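Local coordinates for protein glycoside hydrolase family 61 (Trichoderma reesei QM6a, PDB 5O2X) that is a copper-dependent lytic polysaccharide monooxygenase of family AA9, an enzyme type that cleaves polysaccharide chains, probably cellulose, by oxidation, at residues 49-55 / 195-201; 91-97 / 109-115; 41-45 / 56-60. All blocks are in the same frame, centred on the assembly; numbering follows the deposited sequence. Where two conformers were deposited one is given.

Interaction 1. Residues 49-55 / 195-201; sequences YQNPDII and GTDLYHA. With MAN (alpha-D-mannopyranose), chain E; MAN (alpha-D-mannopyranose), chain F.
Gln-50 reaches across to 195-201 with its amide nitrogen and ties two loops of the AA9 fold together beside the immunoglobulin-like beta-sandwich. NE2 gives one hydrogen to Tyr-199 O (2.8 Å) and the other to Thr-196 O (2.9 Å, 172° at the hydrogen). Both acceptors lie in the amide plane, so the two bonds fix the rotation of the amide. The Gln-50 CB points away from the partner loop, and the bend at chi2 (66°) brings the amide back to it. Beneath the amide lies the His-200 ring, nearly parallel to it, and O3 of the chain F mannose sits over the opposite ring face. The other side of the contact is aromatic. Tyr-199 CB sits over one face of the Tyr-49 ring, 3.7 Å from its centroid, while the Tyr-199 ring comes toward that face in a tilted edge-to-face pair (planes 56° apart). Ile-54 CG1 meets the edge of the Tyr-199 ring and Ile-54 CG2 packs on Gly-195 O. Farther out, Asn-173 holds the Tyr-49 hydroxyl and Glu-158 that of Tyr-199, anchoring both rings to the sheet. Tyr-199 N donates to water 1, which lies within hydrogen-bonding distance of Tyr-49 O and Gly-195 O; water 2 joins Gln-50 OE1 to Ala-201 N. Thr-196 OG1 carries an O-linked mannose, and this chain E sugar folds back to the facing loop, its O6 donating to Gln-50 O at 2.7 Å.

Interaction 2. Residues 91-97 / 109-115; sequences VDYLANC and LEFFKID
Leu-94 and Phe-112 make the tight centre of this antiparallel ladder, a hydrogen-bonded pair joined by Leu-94 N to Phe-112 O (2.9 Å) and Phe-112 N to Leu-94 O (2.8 Å). Strands 90-96 and 110-121 meet here within the sandwich. Phe-112 CG stands between the backbone N and the carbonyl carbon (chi1 54°), which folds the ring back over its partner: Leu-94 CB and O both come over the ring, CB 4.0 Å from the centroid. Ile-114 CD1 packs against Leu-94 CG. On the face of Tyr-93 and Lys-113, Ala-95 CB lies over the Phe-111 ring, and the Lys-113 chain runs across the Tyr-93 ring with CG over its face. A kink at chi3 brings Lys-113 CE to 3.4 Å from Tyr-93 OH. The polar ends look elsewhere, Lys-113 NZ to the carbonyls of Pro-220 and Pro-222 and Tyr-93 OH to Tyr-199. Toward Asn-96 and Glu-110 the ladder loosens, and water takes over from direct backbone bonds: water 3 bridges Asn-96 N and Glu-110 O, water 4 Asn-96 O and Glu-110 N. At the other end Ile-114 and Asp-115 both face Asp-92 in a classic beta bulge. Ile-114 N donates to Asp-92 O at 2.8 Å, whereas the bond from Asp-115 N to that oxygen is weak. At the bulge the two buried carboxylates meet at an oblique angle, planes 49° apart, with Asp-92 OD2 only 2.5 Å from Asp-115 OD1. His-157 holds the other Asp-92 oxygen and Trp-140 the other Asp-115 oxygen. So short a separation probably means that one of the two acids is protonated.

Interaction 3. Residues 41-45 / 56-60; sequences NGFVS and CHKNA. With NAG (2-acetamido-2-deoxy-beta-D-glucopyranose), chain B.
His-57 has a positive phi (85°) where the chain leaves helix 53-56, and from there its imidazole reaches across to the loop 41-45. The contact joins two loops of the AA9 fold beside its beta-sandwich, with His-57 also opening a type II beta turn that runs to Ala-60. Both ring nitrogens are engaged. NE2 donates to Gly-42 O at 2.8 Å, a bent bond (143° at the hydrogen) that approaches from above the carbonyl plane although the oxygen stays near the plane of the ring. ND1 accepts from Lys-58 N, also at 2.8 Å and almost exactly in the ring plane. One nitrogen donating and the other accepting fixes the ring flip and orientation, through one bond to the facing loop and one to the next residue of its own. Val-44 CG2 then closes over one face, 3.9 Å from the centroid and displaced toward the ND1 and CE1 side. Its chi1 of -177° sends CG1 anti to the backbone N and leaves CG2 for the ring. In one of its two conformers Lys-58 stretches alongside at full length, bringing CE to 3.3 Å from Phe-43 O; water 5 then links that oxygen to Lys-58 NZ. Behind these groups, Val-44 pairs through its backbone with Asn-173 of strand 172-183, Lys-58 does so with Ala-37, and the Cys-56 to Cys-177 disulfide pins the start of 56-60 to the same strand. At the turn Asn-59 carries an N-linked glycan, its ND2 bonded covalently to C1 of the N-acetylglucosamine.

Overall arrangement
Interactions 1 and 3 share the short helix 53-56: their centres are 11 Å apart, and Asp-53 OD1 probably accepts from Asn-59 N at 3.0 Å while Ile-54 CD1 packs on Val-44 CG1 at 3.9 Å. Interaction 1 also leans on the ladder of interaction 2, through a probable hydrogen bond of 2.8 Å between Tyr-199 OH and Tyr-93 OH and by Gly-195 N against the Phe-111 ring. Interactions 2 and 3 do not touch, with centres about 17 Å apart. The loops of interaction 1 therefore bridge the sheet to interaction 3, the contact whose Phe-43 side chain lies about 5 Å (nearest atoms) from the copper held by the methylated N-terminal histidine, His-86 and Tyr-174.

Interaction 1. Residues 49-55 / 195-201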
loop_
_atom_site.group_PDB
_atom_site.type_symbol
_atom_site.label_atom_id
_atom_site.label_comp_id
_atom_site.label_asym_id
_atom_site.label_seq_id
_atom_site.Cartn_x
_atom_site.Cartn_y
_atom_site.Cartn_z
ATOM N N TYR A 49 -3.056 -3.583 -15.283
ATOM C CA TYR A 49 -1.846 -2.893 -14.833
ATOM C C TYR A 49 -1.559 -1.606 -15.607
ATOM O O TYR A 49 -0.845 -0.740 -15.105
ATOM C CB TYR A 49 -0.628 -3.800 -14.956
ATOM C CG TYR A 49 -0.479 -4.873 -13.907
ATOM C CD1 TYR A 49 -1.272 -4.959 -12.760
ATOM C CD2 TYR A 49 0.506 -5.841 -14.083
ATOM C CE1 TYR A 49 -1.061 -5.950 -11.803
ATOM C CE2 TYR A 49 0.734 -6.821 -13.126
ATOM C CZ TYR A 49 -0.014 -6.848 -11.976
ATOM O OH TYR A 49 0.260 -7.826 -11.053
ATOM N N GLN A 50 -2.076 -1.506 -16.845
ATOM C CA GLN A 50 -1.916 -0.315 -17.643
ATOM C C GLN A 50 -3.178 0.555 -17.646
ATOM O O GLN A 50 -3.306 1.443 -18.464
ATOM C CB GLN A 50 -1.397 -0.645 -19.049
ATOM C CG GLN A 50 0.148 -0.767 -19.092
ATOM C CD GLN A 50 0.718 -1.942 -18.312
ATOM O OE1 GLN A 50 0.541 -3.089 -18.712
ATOM N NE2 GLN A 50 1.409 -1.652 -17.219
ATOM N N ASN A 51 -4.088 0.281 -16.699
ATOM C CA ASN A 51 -5.374 0.950 -16.521
ATOM C C ASN A 51 -5.312 1.749 -15.237
ATOM O O ASN A 51 -4.634 1.337 -14.292
ATOM C CB ASN A 51 -6.457 -0.153 -16.370
ATOM C CG ASN A 51 -7.858 0.411 -16.198
ATOM O OD1 ASN A 51 -8.376 0.751 -15.062
ATOM N ND2 ASN A 51 -8.511 0.584 -17.325
ATOM N N PRO A 52 -6.086 2.841 -15.113
ATOM C CA PRO A 52 -6.085 3.623 -13.890
ATOM C C PRO A 52 -6.414 2.853 -12.627
ATOM O O PRO A 52 -6.036 3.301 -11.532
ATOM C CB PRO A 52 -7.134 4.718 -14.187
ATOM C CG PRO A 52 -7.956 4.215 -15.344
ATOM C CD PRO A 52 -6.993 3.423 -16.135
ATOM N N ASP A 53 -7.120 1.751 -12.729
ATOM C CA ASP A 53 -7.463 0.965 -11.525
ATOM C C ASP A 53 -6.252 0.536 -10.717
ATOM O O ASP A 53 -6.370 0.335 -9.513
ATOM C CB ASP A 53 -8.280 -0.281 -11.919
ATOM C CG ASP A 53 -9.720 0.018 -12.280
ATOM O OD1 ASP A 53 -10.197 1.158 -12.100
ATOM O OD2 ASP A 53 -10.373 -0.961 -12.749
ATOM N N ILE A 54 -5.094 0.311 -11.355
ATOM C CA ILE A 54 -3.931 -0.154 -10.564
ATOM C C ILE A 54 -3.419 0.925 -9.627
ATOM O O ILE A 54 -2.706 0.603 -8.659
ATOM C CB ILE A 54 -2.805 -0.631 -11.507
ATOM C CG1 ILE A 54 -1.732 -1.438 -10.764
ATOM C CG2 ILE A 54 -2.149 0.537 -12.264
ATOM C CD1 ILE A 54 -2.226 -2.637 -9.979
ATOM N N ILE A 55 -3.747 2.197 -9.873
ATOM C CA ILE A 55 -3.120 3.268 -9.099
ATOM C C ILE A 55 -3.535 3.201 -7.645
ATOM O O ILE A 55 -2.715 3.097 -6.732
ATOM C CB ILE A 55 -3.436 4.633 -9.739
ATOM C CG1 ILE A 55 -2.939 4.696 -11.208
ATOM C CG2 ILE A 55 -2.820 5.736 -8.907
ATOM C CD1 ILE A 55 -3.548 5.849 -11.977
ATOM N N GLY A 195 1.850 5.201 -11.837
ATOM C CA GLY A 195 1.183 3.965 -11.425
ATOM C C GLY A 195 0.974 2.963 -12.524
ATOM O O GLY A 195 1.212 1.764 -12.297
ATOM N N THR A 196 0.579 3.415 -13.722
ATOM C CA THR A 196 0.319 2.479 -14.815
ATOM C C THR A 196 1.593 1.988 -15.527
ATOM O O THR A 196 1.476 1.193 -16.464
ATOM C CB THR A 196 -0.663 3.086 -15.833
ATOM O OG1 THR A 196 -0.080 4.277 -16.378
ATOM C CG2 THR A 196 -1.989 3.349 -15.218
ATOM N N ASP A 197 2.749 2.445 -15.057
ATOM C CA ASP A 197 4.036 1.934 -15.523
ATOM C C ASP A 197 4.717 1.062 -14.482
ATOM O O ASP A 197 5.784 0.517 -14.772
ATOM C CB ASP A 197 4.961 3.096 -15.881
ATOM C CG ASP A 197 4.531 3.836 -17.138
ATOM O OD1 ASP A 197 3.851 3.317 -18.028
ATOM O OD2 ASP A 197 4.929 5.033 -17.202
ATOM N N LEU A 198 4.127 0.850 -13.302
ATOM C CA LEU A 198 4.810 0.082 -12.271
ATOM C C LEU A 198 5.031 -1.371 -12.687
ATOM O O LEU A 198 6.117 -1.906 -12.499
ATOM C CB LEU A 198 4.007 0.095 -10.954
ATOM C CG LEU A 198 3.985 1.421 -10.232
ATOM C CD1 LEU A 198 2.956 1.366 -9.110
ATOM C CD2 LEU A 198 5.358 1.792 -9.670
ATOM N N TYR A 199 3.985 -2.037 -13.182
ATOM C CA TYR A 199 3.965 -3.496 -13.306
ATOM C C TYR A 199 3.519 -3.924 -14.706
ATOM O O TYR A 199 2.704 -3.264 -15.333
ATOM C CB TYR A 199 2.946 -4.074 -12.330
ATOM C CG TYR A 199 3.158 -3.669 -10.897
ATOM C CD1 TYR A 199 4.419 -3.686 -10.293
ATOM C CD2 TYR A 199 2.097 -3.274 -10.118
ATOM C CE1 TYR A 199 4.574 -3.349 -8.969
ATOM C CE2 TYR A 199 2.250 -2.946 -8.803
ATOM C CZ TYR A 199 3.491 -2.998 -8.202
ATOM O OH TYR A 199 3.692 -2.704 -6.885
ATOM N N HIS A 200 4.047 -5.067 -15.120
ATOM C CA HIS A 200 3.634 -5.697 -16.346
ATOM C C HIS A 200 3.300 -7.160 -16.108
ATOM O O HIS A 200 3.892 -7.803 -15.235
ATOM C CB HIS A 200 4.674 -5.547 -17.470
ATOM C CG HIS A 200 4.714 -4.142 -17.970
ATOM N ND1 HIS A 200 5.365 -3.118 -17.332
ATOM C CD2 HIS A 200 4.057 -3.584 -19.008
ATOM C CE1 HIS A 200 5.116 -1.971 -17.961
ATOM N NE2 HIS A 200 4.358 -2.246 -19.006
ATOM N N ALA A 201 2.402 -7.693 -16.916
ATOM C CA ALA A 201 1.864 -9.030 -16.741
ATOM C C ALA A 201 2.906 -10.127 -16.904
ATOM O O ALA A 201 2.672 -11.250 -16.447
ATOM C CB ALA A 201 0.737 -9.278 -17.738
HETATM C C1 MAN E . 0.134 4.148 -17.773
HETATM C C2 MAN E . 0.968 5.308 -18.245
HETATM C C3 MAN E . 0.131 6.602 -18.067
HETATM C C4 MAN E . -1.265 6.515 -18.697
HETATM C C5 MAN E . -1.955 5.239 -18.270
HETATM C C6 MAN E . -3.239 4.948 -19.030
HETATM O O2 MAN E . 1.262 5.140 -19.620
HETATM O O3 MAN E . 0.827 7.755 -18.574
HETATM O O4 MAN E . -2.082 7.604 -18.248
HETATM O O5 MAN E . -1.101 4.084 -18.467
HETATM O O6 MAN E . -4.051 4.019 -18.403
HETATM C C1 MAN F . 7.503 -9.179 -19.635
HETATM C C2 MAN F . 7.968 -7.753 -19.279
HETATM C C3 MAN F . 7.299 -6.726 -20.164
HETATM C C4 MAN F . 7.560 -7.098 -21.598
HETATM C C5 MAN F . 7.050 -8.504 -21.858
HETATM C C6 MAN F . 7.290 -8.886 -23.313
HETATM O O2 MAN F . 9.386 -7.592 -19.437
HETATM O O3 MAN F . 7.775 -5.405 -19.873
HETATM O O4 MAN F . 6.879 -6.121 -22.389
HETATM O O5 MAN F . 7.726 -9.433 -21.007
HETATM O O6 MAN F . 6.781 -10.204 -23.554
HETATM O O HOH W 1 1.311 -0.908 -13.253
HETATM O O HOH W 2 1.060 -5.751 -18.595
#

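Interaction 2. Residues 91-97 / 109-115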
loop_
_atom_site.group_PDB
_atom_site.type_symbol
_atom_site.label_atom_id
_atom_site.label_comp_id
_atom_site.label_asym_id
_atom_site.label_seq_id
_atom_site.Cartn_x
_atom_site.Cartn_y
_atom_site.Cartn_z
ATOM N N VAL A 91 4.509 -4.132 -0.538
ATOM C CA VAL A 91 5.288 -2.962 -0.935
ATOM C C VAL A 91 4.544 -1.711 -0.541
ATOM O O VAL A 91 3.321 -1.676 -0.389
ATOM C CB VAL A 91 5.538 -2.973 -2.478
ATOM C CG1 VAL A 91 6.500 -4.081 -2.874
ATOM C CG2 VAL A 91 4.251 -3.035 -3.276
ATOM N N ASP A 92 5.322 -0.622 -0.414
ATOM C CA ASP A 92 4.765 0.693 -0.118
ATOM C C ASP A 92 5.453 1.736 -0.958
ATOM O O ASP A 92 6.690 1.699 -1.128
ATOM C CB ASP A 92 4.941 1.093 1.359
ATOM C CG ASP A 92 4.097 0.226 2.255
ATOM O OD1 ASP A 92 2.929 0.567 2.518
ATOM O OD2 ASP A 92 4.598 -0.851 2.725
ATOM N N TYR A 93 4.659 2.689 -1.440
ATOM C CA TYR A 93 5.142 3.791 -2.247
ATOM C C TYR A 93 4.592 5.100 -1.701
ATOM O O TYR A 93 3.543 5.153 -1.054
ATOM C CB TYR A 93 4.630 3.699 -3.694
ATOM C CG TYR A 93 4.975 2.432 -4.432
ATOM C CD1 TYR A 93 4.197 1.287 -4.309
ATOM C CD2 TYR A 93 6.047 2.398 -5.300
ATOM C CE1 TYR A 93 4.471 0.141 -5.012
ATOM C CE2 TYR A 93 6.326 1.242 -6.035
ATOM C CZ TYR A 93 5.551 0.122 -5.891
ATOM O OH TYR A 93 5.854 -0.983 -6.638
ATOM N N LEU A 94 5.309 6.187 -2.038
ATOM C CA LEU A 94 4.792 7.542 -1.880
ATOM C C LEU A 94 4.792 8.219 -3.244
ATOM O O LEU A 94 5.675 7.945 -4.072
ATOM C CB LEU A 94 5.629 8.375 -0.919
ATOM C CG LEU A 94 5.621 7.919 0.522
ATOM C CD1 LEU A 94 6.646 8.661 1.335
ATOM C CD2 LEU A 94 4.274 8.113 1.179
ATOM N N ALA A 95 3.881 9.168 -3.447
ATOM C CA ALA A 95 3.912 10.026 -4.625
ATOM C C ALA A 95 3.562 11.420 -4.178
ATOM O O ALA A 95 2.556 11.638 -3.491
ATOM C CB ALA A 95 2.933 9.599 -5.710
ATOM N N ASN A 96 4.363 12.409 -4.586
ATOM C CA ASN A 96 4.083 13.791 -4.238
ATOM C C ASN A 96 2.820 14.273 -4.967
ATOM O O ASN A 96 2.664 14.066 -6.173
ATOM C CB ASN A 96 5.294 14.636 -4.631
ATOM C CG ASN A 96 5.343 15.950 -3.873
ATOM O OD1 ASN A 96 4.369 16.706 -3.830
ATOM N ND2 ASN A 96 6.482 16.196 -3.219
ATOM N N CYS A 97 1.938 14.931 -4.230
ATOM C CA CYS A 97 0.703 15.462 -4.815
ATOM C C CYS A 97 0.889 16.810 -5.476
ATOM O O CYS A 97 -0.014 17.305 -6.165
ATOM C CB CYS A 97 -0.364 15.596 -3.741
ATOM S SG CYS A 97 -0.801 13.917 -3.179
ATOM N N LEU A 109 0.374 10.848 -10.648
ATOM C CA LEU A 109 1.198 10.542 -9.481
ATOM C C LEU A 109 2.385 9.684 -9.897
ATOM O O LEU A 109 2.236 8.673 -10.599
ATOM C CB LEU A 109 0.368 9.800 -8.428
ATOM C CG LEU A 109 -0.721 10.622 -7.751
ATOM C CD1 LEU A 109 -1.643 9.721 -6.961
ATOM C CD2 LEU A 109 -0.110 11.681 -6.844
ATOM N N GLU A 110 3.576 10.073 -9.422
ATOM C CA GLU A 110 4.800 9.348 -9.727
ATOM C C GLU A 110 5.330 8.743 -8.421
ATOM O O GLU A 110 5.847 9.439 -7.528
ATOM C CB GLU A 110 5.803 10.266 -10.410
ATOM C CG GLU A 110 5.302 10.730 -11.773
ATOM C CD GLU A 110 6.185 11.731 -12.432
ATOM O OE1 GLU A 110 7.287 11.995 -11.931
ATOM O OE2 GLU A 110 5.755 12.273 -13.472
ATOM N N PHE A 111 5.174 7.433 -8.324
ATOM C CA PHE A 111 5.401 6.685 -7.102
ATOM C C PHE A 111 6.852 6.268 -6.966
ATOM O O PHE A 111 7.437 5.676 -7.883
ATOM C CB PHE A 111 4.536 5.432 -7.104
ATOM C CG PHE A 111 3.075 5.731 -7.013
ATOM C CD1 PHE A 111 2.487 6.043 -5.796
ATOM C CD2 PHE A 111 2.280 5.753 -8.153
ATOM C CE1 PHE A 111 1.136 6.365 -5.697
ATOM C CE2 PHE A 111 0.941 6.095 -8.064
ATOM C CZ PHE A 111 0.360 6.376 -6.843
ATOM N N PHE A 112 7.435 6.531 -5.788
ATOM C CA PHE A 112 8.736 5.987 -5.412
ATOM C C PHE A 112 8.517 4.987 -4.271
ATOM O O PHE A 112 7.680 5.186 -3.391
ATOM C CB PHE A 112 9.755 7.086 -5.060
ATOM C CG PHE A 112 9.319 8.080 -4.011
ATOM C CD1 PHE A 112 8.649 9.261 -4.382
ATOM C CD2 PHE A 112 9.606 7.892 -2.681
ATOM C CE1 PHE A 112 8.289 10.174 -3.445
ATOM C CE2 PHE A 112 9.255 8.837 -1.740
ATOM C CZ PHE A 112 8.592 9.985 -2.107
ATOM N N LYS A 113 9.279 3.889 -4.329
ATOM C CA LYS A 113 9.085 2.789 -3.393
ATOM C C LYS A 113 9.861 3.017 -2.111
ATOM O O LYS A 113 11.100 3.194 -2.148
ATOM C CB LYS A 113 9.519 1.480 -4.061
ATOM C CG LYS A 113 9.193 0.257 -3.226
ATOM C CD LYS A 113 9.686 -1.047 -3.821
ATOM C CE LYS A 113 8.801 -1.548 -4.955
ATOM N NZ LYS A 113 9.507 -2.627 -5.713
ATOM N N ILE A 114 9.160 3.009 -0.990
ATOM C CA ILE A 114 9.803 3.186 0.313
ATOM C C ILE A 114 10.002 1.901 1.108
ATOM O O ILE A 114 10.821 1.919 2.023
ATOM C CB ILE A 114 9.100 4.277 1.162
ATOM C CG1 ILE A 114 7.673 3.930 1.537
ATOM C CG2 ILE A 114 9.212 5.626 0.463
ATOM C CD1 ILE A 114 7.096 4.839 2.618
ATOM N N ASP A 115 9.327 0.807 0.768
ATOM C CA ASP A 115 9.673 -0.490 1.335
ATOM C C ASP A 115 9.186 -1.564 0.400
ATOM O O ASP A 115 8.419 -1.333 -0.550
ATOM C CB ASP A 115 9.212 -0.691 2.801
ATOM C CG ASP A 115 7.796 -1.171 2.999
ATOM O OD1 ASP A 115 6.992 -1.022 2.060
ATOM O OD2 ASP A 115 7.497 -1.674 4.112
HETATM O O HOH W 3 6.419 11.905 -6.513
HETATM O O HOH W 4 3.847 12.677 -8.197
#

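Interaction 3. Residues 41-45 / 56-60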
loop_
_atom_site.group_PDB
_atom_site.type_symbol
_atom_site.label_atom_id
_atom_site.label_comp_id
_atom_site.label_asym_id
_atom_site.label_seq_id
_atom_site.Cartn_x
_atom_site.Cartn_y
_atom_site.Cartn_z
ATOM N N ASN A 41 -13.928 -6.938 -1.532
ATOM C CA ASN A 41 -12.602 -7.162 -0.925
ATOM C C ASN A 41 -11.581 -7.683 -1.951
ATOM O O ASN A 41 -10.526 -8.224 -1.556
ATOM C CB ASN A 41 -12.675 -8.096 0.280
ATOM C CG ASN A 41 -13.065 -7.398 1.549
ATOM O OD1 ASN A 41 -12.887 -6.177 1.695
ATOM N ND2 ASN A 41 -13.538 -8.175 2.498
ATOM N N GLY A 42 -11.840 -7.459 -3.233
ATOM C CA GLY A 42 -11.025 -8.059 -4.273
ATOM C C GLY A 42 -9.845 -7.223 -4.746
ATOM O O GLY A 42 -9.297 -6.384 -4.008
ATOM N N PHE A 43 -9.415 -7.547 -5.962
ATOM C CA PHE A 43 -8.101 -7.223 -6.462
ATOM C C PHE A 43 -8.171 -6.551 -7.836
ATOM O O PHE A 43 -9.185 -6.540 -8.511
ATOM C CB PHE A 43 -7.246 -8.507 -6.532
ATOM C CG PHE A 43 -7.918 -9.631 -7.300
ATOM C CD1 PHE A 43 -7.900 -9.667 -8.680
ATOM C CD2 PHE A 43 -8.574 -10.657 -6.603
ATOM C CE1 PHE A 43 -8.550 -10.694 -9.348
ATOM C CE2 PHE A 43 -9.229 -11.668 -7.282
ATOM C CZ PHE A 43 -9.217 -11.695 -8.659
ATOM N N VAL A 44 -7.004 -6.042 -8.231
ATOM C CA VAL A 44 -6.715 -5.598 -9.592
ATOM C C VAL A 44 -5.808 -6.626 -10.235
ATOM O O VAL A 44 -4.818 -7.059 -9.624
ATOM C CB VAL A 44 -6.068 -4.187 -9.585
ATOM C CG1 VAL A 44 -5.840 -3.717 -11.010
ATOM C CG2 VAL A 44 -6.908 -3.198 -8.813
ATOM N N SER A 45 -6.146 -7.063 -11.447
ATOM C CA SER A 45 -5.398 -8.092 -12.136
ATOM C C SER A 45 -4.389 -7.491 -13.100
ATOM O O SER A 45 -4.470 -6.315 -13.476
ATOM C CB SER A 45 -6.370 -8.979 -12.951
ATOM O OG SER A 45 -7.268 -9.675 -12.146
ATOM N N CYS A 56 -4.849 3.255 -7.394
ATOM C CA CYS A 56 -5.444 3.272 -6.059
ATOM C C CYS A 56 -6.650 2.323 -5.951
ATOM O O CYS A 56 -7.514 2.501 -5.086
ATOM C CB CYS A 56 -5.813 4.683 -5.626
ATOM S SG CYS A 56 -4.373 5.744 -5.311
ATOM N N HIS A 57 -6.680 1.290 -6.791
ATOM C CA HIS A 57 -7.756 0.285 -6.799
ATOM C C HIS A 57 -8.928 0.797 -7.664
ATOM O O HIS A 57 -8.927 1.904 -8.211
ATOM C CB HIS A 57 -8.142 -0.227 -5.420
ATOM C CG HIS A 57 -8.436 -1.705 -5.373
ATOM N ND1 HIS A 57 -9.343 -2.295 -6.238
ATOM C CD2 HIS A 57 -7.971 -2.664 -4.542
ATOM C CE1 HIS A 57 -9.391 -3.578 -5.925
ATOM N NE2 HIS A 57 -8.568 -3.828 -4.901
ATOM N N LYS A 58 -9.946 -0.074 -7.810
ATOM C CA LYS A 58 -10.964 0.133 -8.829
ATOM C C LYS A 58 -11.721 1.442 -8.659
ATOM O O LYS A 58 -12.257 1.772 -7.611
ATOM C CB LYS A 58 -11.944 -1.039 -8.830
ATOM C CG LYS A 58 -11.313 -2.304 -9.326
ATOM C CD LYS A 58 -12.337 -3.463 -9.309
ATOM C CE LYS A 58 -11.731 -4.759 -9.763
ATOM N NZ LYS A 58 -12.762 -5.831 -9.765
ATOM N N ASN A 59 -11.772 2.196 -9.765
ATOM C CA ASN A 59 -12.558 3.418 -9.854
ATOM C C ASN A 59 -12.190 4.402 -8.769
ATOM O O ASN A 59 -12.992 5.246 -8.409
ATOM C CB ASN A 59 -14.066 3.110 -9.831
ATOM C CG ASN A 59 -14.501 2.339 -11.003
ATOM O OD1 ASN A 59 -13.774 2.161 -11.965
ATOM N ND2 ASN A 59 -15.767 1.900 -10.952
ATOM N N ALA A 60 -10.932 4.387 -8.272
ATOM C CA ALA A 60 -10.687 5.127 -7.046
ATOM C C ALA A 60 -10.785 6.636 -7.273
ATOM O O ALA A 60 -10.329 7.155 -8.291
ATOM C CB ALA A 60 -9.320 4.788 -6.474
HETATM C C1 NAG B . -16.349 1.251 -12.074
HETATM C C2 NAG B . -17.490 0.326 -11.655
HETATM C C3 NAG B . -18.147 -0.212 -12.933
HETATM C C4 NAG B . -18.562 0.888 -13.867
HETATM C C5 NAG B . -17.411 1.826 -14.132
HETATM C C6 NAG B . -17.772 3.078 -14.964
HETATM C C7 NAG B . -17.444 -1.249 -9.780
HETATM C C8 NAG B . -16.818 -2.489 -9.210
HETATM N N2 NAG B . -16.952 -0.803 -10.904
HETATM O O3 NAG B . -19.309 -0.996 -12.563
HETATM O O4 NAG B . -19.064 0.351 -15.098
HETATM O O5 NAG B . -16.887 2.289 -12.901
HETATM O O6 NAG B . -18.952 3.692 -14.484
HETATM O O7 NAG B . -18.365 -0.692 -9.210
HETATM O O HOH W 5 -10.504 -7.495 -10.713
#